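Long-range contacts in fatty acid-binding protein homolog (Ascaris suum, PDB 6I8X), which binds fatty acids inside a beta-barrel and may sequester potentially toxic ones or help maintain the impermeable lipid layer of the eggshell: residues K7-K12 with W78-E83; H94-D99 with L106-I111. All blocks are in the same frame, centred on the assembly; numbering follows the deposited sequence.

Interaction 1: residues K7-K12 with W78-E83. With EDO (1,2-ethanediol), chain F.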
loop_
_atom_site.group_PDB
_atom_site.type_symbol
_atom_site.label_atom_id
_atom_site.label_comp_id
_atom_site.label_asym_id
_atom_site.label_seq_id
_atom_site.Cartn_x
_atom_site.Cartn_y
_atom_site.Cartn_z
ATOM N N LYS A 7 -0.691 4.608 -17.534
ATOM C CA LYS A 7 -1.249 5.579 -16.592
ATOM C C LYS A 7 -0.135 6.325 -15.838
ATOM O O LYS A 7 0.910 5.736 -15.560
ATOM C CB LYS A 7 -2.186 4.886 -15.596
ATOM C CG LYS A 7 -3.461 4.388 -16.223
ATOM C CD LYS A 7 -4.461 3.934 -15.194
ATOM C CE LYS A 7 -5.555 3.141 -15.874
ATOM N NZ LYS A 7 -6.416 2.444 -14.898
ATOM N N THR A 8 -0.340 7.625 -15.552
ATOM C CA THR A 8 0.635 8.424 -14.790
ATOM C C THR A 8 0.159 8.531 -13.342
ATOM O O THR A 8 -1.020 8.795 -13.092
ATOM C CB THR A 8 0.948 9.789 -15.460
ATOM O OG1 THR A 8 1.535 9.534 -16.730
ATOM C CG2 THR A 8 1.954 10.651 -14.649
ATOM N N LEU A 9 1.059 8.283 -12.395
ATOM C CA LEU A 9 0.718 8.412 -10.983
ATOM C C LEU A 9 0.643 9.917 -10.683
ATOM O O LEU A 9 1.621 10.631 -10.914
ATOM C CB LEU A 9 1.784 7.709 -10.081
ATOM C CG LEU A 9 1.531 7.580 -8.573
ATOM C CD1 LEU A 9 0.319 6.716 -8.279
ATOM C CD2 LEU A 9 2.730 6.945 -7.879
ATOM N N PRO A 10 -0.519 10.433 -10.244
ATOM C CA PRO A 10 -0.587 11.856 -9.868
ATOM C C PRO A 10 0.472 12.206 -8.809
ATOM O O PRO A 10 0.743 11.377 -7.948
ATOM C CB PRO A 10 -2.014 11.996 -9.302
ATOM C CG PRO A 10 -2.766 10.870 -9.923
ATOM C CD PRO A 10 -1.788 9.748 -9.931
ATOM N N ASP A 11 1.077 13.421 -8.891
ATOM C CA ASP A 11 2.110 13.948 -7.979
ATOM C C ASP A 11 1.697 13.920 -6.507
ATOM O O ASP A 11 2.557 13.871 -5.636
ATOM C CB ASP A 11 2.567 15.347 -8.401
ATOM C CG ASP A 11 3.413 15.323 -9.652
ATOM O OD1 ASP A 11 4.397 14.554 -9.689
ATOM O OD2 ASP A 11 3.104 16.085 -10.595
ATOM N N LYS A 12 0.373 13.966 -6.265
ATOM C CA LYS A 12 -0.379 13.832 -5.013
ATOM C C LYS A 12 0.163 12.629 -4.212
ATOM O O LYS A 12 0.209 12.666 -2.995
ATOM C CB LYS A 12 -1.826 13.429 -5.408
ATOM C CG LYS A 12 -2.940 14.262 -4.861
ATOM C CD LYS A 12 -4.270 13.538 -5.062
ATOM C CE LYS A 12 -5.091 14.076 -6.211
ATOM N NZ LYS A 12 -4.549 13.653 -7.529
ATOM N N TRP A 78 7.672 -0.778 -11.044
ATOM C CA TRP A 78 6.324 -1.232 -11.367
ATOM C C TRP A 78 5.525 -0.182 -12.185
ATOM O O TRP A 78 5.863 1.000 -12.189
ATOM C CB TRP A 78 5.558 -1.714 -10.131
ATOM C CG TRP A 78 5.477 -0.698 -9.028
ATOM C CD1 TRP A 78 6.276 -0.626 -7.926
ATOM C CD2 TRP A 78 4.519 0.368 -8.902
ATOM N NE1 TRP A 78 5.884 0.417 -7.127
ATOM C CE2 TRP A 78 4.832 1.069 -7.719
ATOM C CE3 TRP A 78 3.436 0.813 -9.689
ATOM C CZ2 TRP A 78 4.118 2.202 -7.304
ATOM C CZ3 TRP A 78 2.754 1.958 -9.306
ATOM C CH2 TRP A 78 3.080 2.631 -8.112
ATOM N N ALA A 79 4.496 -0.635 -12.893
ATOM C CA ALA A 79 3.636 0.234 -13.673
ATOM C C ALA A 79 2.203 0.079 -13.172
ATOM O O ALA A 79 1.833 -0.994 -12.675
ATOM C CB ALA A 79 3.719 -0.145 -15.153
ATOM N N LEU A 80 1.393 1.140 -13.293
ATOM C CA LEU A 80 -0.027 1.083 -12.917
ATOM C C LEU A 80 -0.788 0.116 -13.868
ATOM O O LEU A 80 -0.597 0.154 -15.095
ATOM C CB LEU A 80 -0.646 2.497 -12.896
ATOM C CG LEU A 80 -0.129 3.441 -11.769
ATOM C CD1 LEU A 80 -0.525 4.891 -12.028
ATOM C CD2 LEU A 80 -0.629 3.017 -10.392
ATOM N N GLY A 81 -1.538 -0.815 -13.267
ATOM C CA GLY A 81 -2.297 -1.852 -13.965
ATOM C C GLY A 81 -1.480 -3.074 -14.346
ATOM O O GLY A 81 -2.008 -4.001 -14.963
ATOM N N GLU A 82 -0.185 -3.109 -13.998
ATOM C CA GLU A 82 0.670 -4.254 -14.334
ATOM C C GLU A 82 1.069 -5.065 -13.087
ATOM O O GLU A 82 1.814 -4.593 -12.220
ATOM C CB GLU A 82 1.890 -3.785 -15.135
ATOM C CG GLU A 82 2.785 -4.913 -15.614
ATOM C CD GLU A 82 4.166 -4.439 -15.995
ATOM O OE1 GLU A 82 4.346 -4.018 -17.158
ATOM O OE2 GLU A 82 5.066 -4.468 -15.126
ATOM N N GLU A 83 0.557 -6.295 -13.006
ATOM C CA GLU A 83 0.803 -7.233 -11.909
ATOM C C GLU A 83 2.268 -7.685 -11.883
ATOM O O GLU A 83 2.851 -7.952 -12.936
ATOM C CB GLU A 83 -0.132 -8.454 -12.051
ATOM C CG GLU A 83 -0.108 -9.394 -10.858
ATOM C CD GLU A 83 -1.014 -10.607 -10.972
ATOM O OE1 GLU A 83 -0.639 -11.564 -11.685
ATOM O OE2 GLU A 83 -2.075 -10.621 -10.308
HETATM C C1 EDO F . -0.070 15.497 -11.416
HETATM O O1 EDO F . -1.282 15.110 -10.789
HETATM C C2 EDO F . 0.514 14.313 -12.242
HETATM O O2 EDO F . 1.509 14.783 -13.137
HETATM O O HOH W 1 2.205 3.507 -15.027
#

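Interaction 2: residues H94-D99 with L106-I111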
loop_
_atom_site.group_PDB
_atom_site.type_symbol
_atom_site.label_atom_id
_atom_site.label_comp_id
_atom_site.label_asym_id
_atom_site.label_seq_id
_atom_site.Cartn_x
_atom_site.Cartn_y
_atom_site.Cartn_z
ATOM N N HIS A 94 3.656 -12.465 -2.828
ATOM C CA HIS A 94 2.315 -12.007 -3.184
ATOM C C HIS A 94 2.360 -11.531 -4.611
ATOM O O HIS A 94 3.402 -11.064 -5.062
ATOM C CB HIS A 94 1.884 -10.768 -2.326
ATOM C CG HIS A 94 1.476 -11.033 -0.906
ATOM N ND1 HIS A 94 0.805 -10.069 -0.167
ATOM C CD2 HIS A 94 1.687 -12.115 -0.114
ATOM C CE1 HIS A 94 0.624 -10.595 1.037
ATOM N NE2 HIS A 94 1.119 -11.828 1.112
ATOM N N LYS A 95 1.215 -11.574 -5.290
ATOM C CA LYS A 95 1.019 -10.975 -6.588
ATOM C C LYS A 95 0.420 -9.595 -6.265
ATOM O O LYS A 95 -0.577 -9.492 -5.540
ATOM C CB LYS A 95 0.103 -11.837 -7.480
ATOM C CG LYS A 95 0.852 -13.038 -8.072
ATOM C CD LYS A 95 0.059 -13.747 -9.152
ATOM C CE LYS A 95 0.785 -14.952 -9.722
ATOM N NZ LYS A 95 2.070 -14.590 -10.391
ATOM N N ILE A 96 1.118 -8.528 -6.681
ATOM C CA ILE A 96 0.702 -7.156 -6.396
ATOM C C ILE A 96 0.408 -6.383 -7.674
ATOM O O ILE A 96 1.139 -6.494 -8.644
ATOM C CB ILE A 96 1.753 -6.406 -5.517
ATOM C CG1 ILE A 96 2.167 -7.259 -4.257
ATOM C CG2 ILE A 96 1.264 -4.970 -5.156
ATOM C CD1 ILE A 96 3.503 -6.852 -3.557
ATOM N N THR A 97 -0.620 -5.535 -7.627
ATOM C CA THR A 97 -0.941 -4.621 -8.696
ATOM C C THR A 97 -1.321 -3.285 -8.096
ATOM O O THR A 97 -2.288 -3.219 -7.342
ATOM C CB THR A 97 -2.110 -5.130 -9.590
ATOM O OG1 THR A 97 -1.950 -6.516 -9.903
ATOM C CG2 THR A 97 -2.274 -4.297 -10.851
ATOM N N PHE A 98 -0.623 -2.205 -8.504
ATOM C CA PHE A 98 -1.039 -0.848 -8.172
ATOM C C PHE A 98 -1.837 -0.388 -9.374
ATOM O O PHE A 98 -1.508 -0.743 -10.507
ATOM C CB PHE A 98 0.146 0.086 -7.972
ATOM C CG PHE A 98 0.937 -0.185 -6.720
ATOM C CD1 PHE A 98 0.610 0.441 -5.522
ATOM C CD2 PHE A 98 2.038 -1.031 -6.745
ATOM C CE1 PHE A 98 1.367 0.215 -4.372
ATOM C CE2 PHE A 98 2.803 -1.249 -5.586
ATOM C CZ PHE A 98 2.462 -0.623 -4.413
ATOM N N ASP A 99 -2.900 0.380 -9.138
ATOM C CA ASP A 99 -3.749 0.901 -10.200
ATOM C C ASP A 99 -4.455 2.157 -9.742
ATOM O O ASP A 99 -4.467 2.458 -8.555
ATOM C CB ASP A 99 -4.758 -0.165 -10.647
ATOM C CG ASP A 99 -5.134 -0.130 -12.128
ATOM O OD1 ASP A 99 -4.814 0.892 -12.815
ATOM O OD2 ASP A 99 -5.779 -1.091 -12.592
ATOM N N LEU A 106 -5.711 5.716 -5.571
ATOM C CA LEU A 106 -4.713 4.704 -5.879
ATOM C C LEU A 106 -5.108 3.403 -5.157
ATOM O O LEU A 106 -5.441 3.424 -3.974
ATOM C CB LEU A 106 -3.323 5.196 -5.450
ATOM C CG LEU A 106 -2.155 4.200 -5.408
ATOM C CD1 LEU A 106 -1.698 3.832 -6.807
ATOM C CD2 LEU A 106 -0.968 4.824 -4.663
ATOM N N THR A 107 -5.136 2.287 -5.891
ATOM C CA THR A 107 -5.434 0.982 -5.304
ATOM C C THR A 107 -4.165 0.116 -5.321
ATOM O O THR A 107 -3.238 0.380 -6.097
ATOM C CB THR A 107 -6.648 0.309 -5.949
ATOM O OG1 THR A 107 -6.313 -0.133 -7.262
ATOM C CG2 THR A 107 -7.892 1.198 -5.948
ATOM N N GLU A 108 -4.107 -0.874 -4.428
ATOM C CA GLU A 108 -2.998 -1.802 -4.282
ATOM C C GLU A 108 -3.645 -3.126 -3.907
ATOM O O GLU A 108 -4.210 -3.276 -2.815
ATOM C CB GLU A 108 -2.026 -1.312 -3.189
ATOM C CG GLU A 108 -0.834 -2.217 -2.927
ATOM C CD GLU A 108 0.062 -1.802 -1.762
ATOM O OE1 GLU A 108 -0.075 -0.662 -1.267
ATOM O OE2 GLU A 108 0.927 -2.612 -1.359
ATOM N N THR A 109 -3.589 -4.072 -4.831
ATOM C CA THR A 109 -4.200 -5.370 -4.667
ATOM C C THR A 109 -3.125 -6.423 -4.446
ATOM O O THR A 109 -2.137 -6.474 -5.178
ATOM C CB THR A 109 -5.116 -5.646 -5.875
ATOM O OG1 THR A 109 -5.968 -4.507 -6.056
ATOM C CG2 THR A 109 -5.968 -6.929 -5.709
ATOM N N HIS A 110 -3.327 -7.250 -3.415
ATOM C CA HIS A 110 -2.453 -8.362 -3.056
ATOM C C HIS A 110 -3.208 -9.657 -3.202
ATOM O O HIS A 110 -4.364 -9.765 -2.780
ATOM C CB HIS A 110 -1.943 -8.245 -1.611
ATOM C CG HIS A 110 -1.004 -7.103 -1.381
ATOM N ND1 HIS A 110 0.250 -7.304 -0.823
ATOM C CD2 HIS A 110 -1.171 -5.780 -1.601
ATOM C CE1 HIS A 110 0.809 -6.109 -0.745
ATOM N NE2 HIS A 110 0.001 -5.163 -1.211
ATOM N N ILE A 111 -2.553 -10.633 -3.827
ATOM C CA ILE A 111 -3.051 -11.994 -3.947
ATOM C C ILE A 111 -1.938 -12.852 -3.350
ATOM O O ILE A 111 -0.800 -12.742 -3.789
ATOM C CB ILE A 111 -3.409 -12.437 -5.402
ATOM C CG1 ILE A 111 -4.437 -11.492 -6.073
ATOM C CG2 ILE A 111 -3.912 -13.872 -5.396
ATOM C CD1 ILE A 111 -4.665 -11.737 -7.618
HETATM O O HOH W 2 -5.100 -2.490 -7.640
#

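Interaction 1: residues K7-K12 with W78-E83
Leu-80 carries most of the packing against Lys-7 and Leu-9, and tracing it outward shows how one branched side chain can join two loops. Its CB meets Lys-7 CB at 3.9 Å. CG is anti to the carbonyl carbon (chi1 -68°), beside the backbone N, and from it the two methyls diverge. Leu-80 CD1 presses on backbone, lying 3.8 Å from Leu-9 N, and also touches the carbonyl carbon of Thr-8 and Leu-9 CB. The other methyl, Leu-80 CD2, turns inward to rest 3.7 Å from CZ3 of Trp-78. The fold is the fatty acid-binding protein barrel, and Leu-80 sits in the type II turn from Ala-79 to Glu-82, with Gly-81 at positive phi, on the link between strands 72-78 and 84-87, where the family barrel has its characteristic gap. The segment leading into strand 15-23 lies across this link. Leu-9 follows Leu-80 inward, its CD2 coming obliquely to the Trp-78 ring at 4.3 Å from CH2, while its backbone N bonds to Tyr-62 OH. No direct hydrogen bond joins the loops. Instead a water donates to Lys-7 O at 2.6 Å and accepts from Leu-80 N at 3.0 Å.

Interaction 2: residues H94-D99 with L106-I111
A beta hairpin within the fatty acid-binding protein barrel pairs strand 94-99 with strand 106-111, and the side chains on its inner face illustrate how polar groups can be accommodated in a lipid-binding cavity. Lys-95 with Ile-111, Thr-97 with Thr-109 and Asp-99 with Thr-107 are hydrogen-bonded antiparallel pairs; Ile-96 with His-110 and Phe-98 with Glu-108 are the non-hydrogen-bonded pairs between them. At one end, His-94 ND1 and His-110 ND1 share a nearly straight hydrogen bond of 2.9 Å, each atom at the edge of the other ring. The imidazoles meet rim to rim with planes at 89°. The other ring nitrogen of His-110, NE2, donates to Glu-108 OE2 at 2.7 Å, from above the carboxylate plane. Asp-90 bonds to His-94 NE2 and Tyr-124 to Glu-108 OE1, extending the polar chain both ways; the carboxylates may favour protonation of an imidazole. Ile-96 CG1 lies over one face of the His-110 ring, 4.0 Å from its centroid, in a CH-pi contact. Glu-108 runs extended from a CG anti to the backbone N (chi1 179°), alongside Phe-98, whose CE1 is 3.5 Å from Glu-108 OE1. The Glu-108 side chain lies about 6 Å, nearest atoms, from the bound vaccenic acid. Phe-98 CD1 also packs on Leu-106 CD1. On the other face, Thr-109 OG1 hydrogen-bonds to Thr-121 OG1, and one water donates to Thr-97 O at 2.9 Å and hydrogen-bonds to Thr-107 OG1 and Thr-109 OG1, both at 2.7 Å.

Overall arrangement
Interaction 1 and interaction 2 show how neighbouring parts of a barrel can be tied together by a few direct bonds. They come in series along the chain, residue 83 closing the first before residue 94 opens the second, with strand 84-87 between, and their centres are 11 Å apart. Two polar bonds join them: Gly-81 N probably bonds to Phe-98 O at 2.8 Å, and Lys-7 NZ forms a salt bridge with Asp-99 OD1 at 3.1 Å. Inside, the stacked rings of Trp-78 and Phe-98 connect the two. The loop beside the gap, the N-terminal segment and the hairpin of strands 93-100 and 105-112 thus meet on one side of the barrel that holds the lipid.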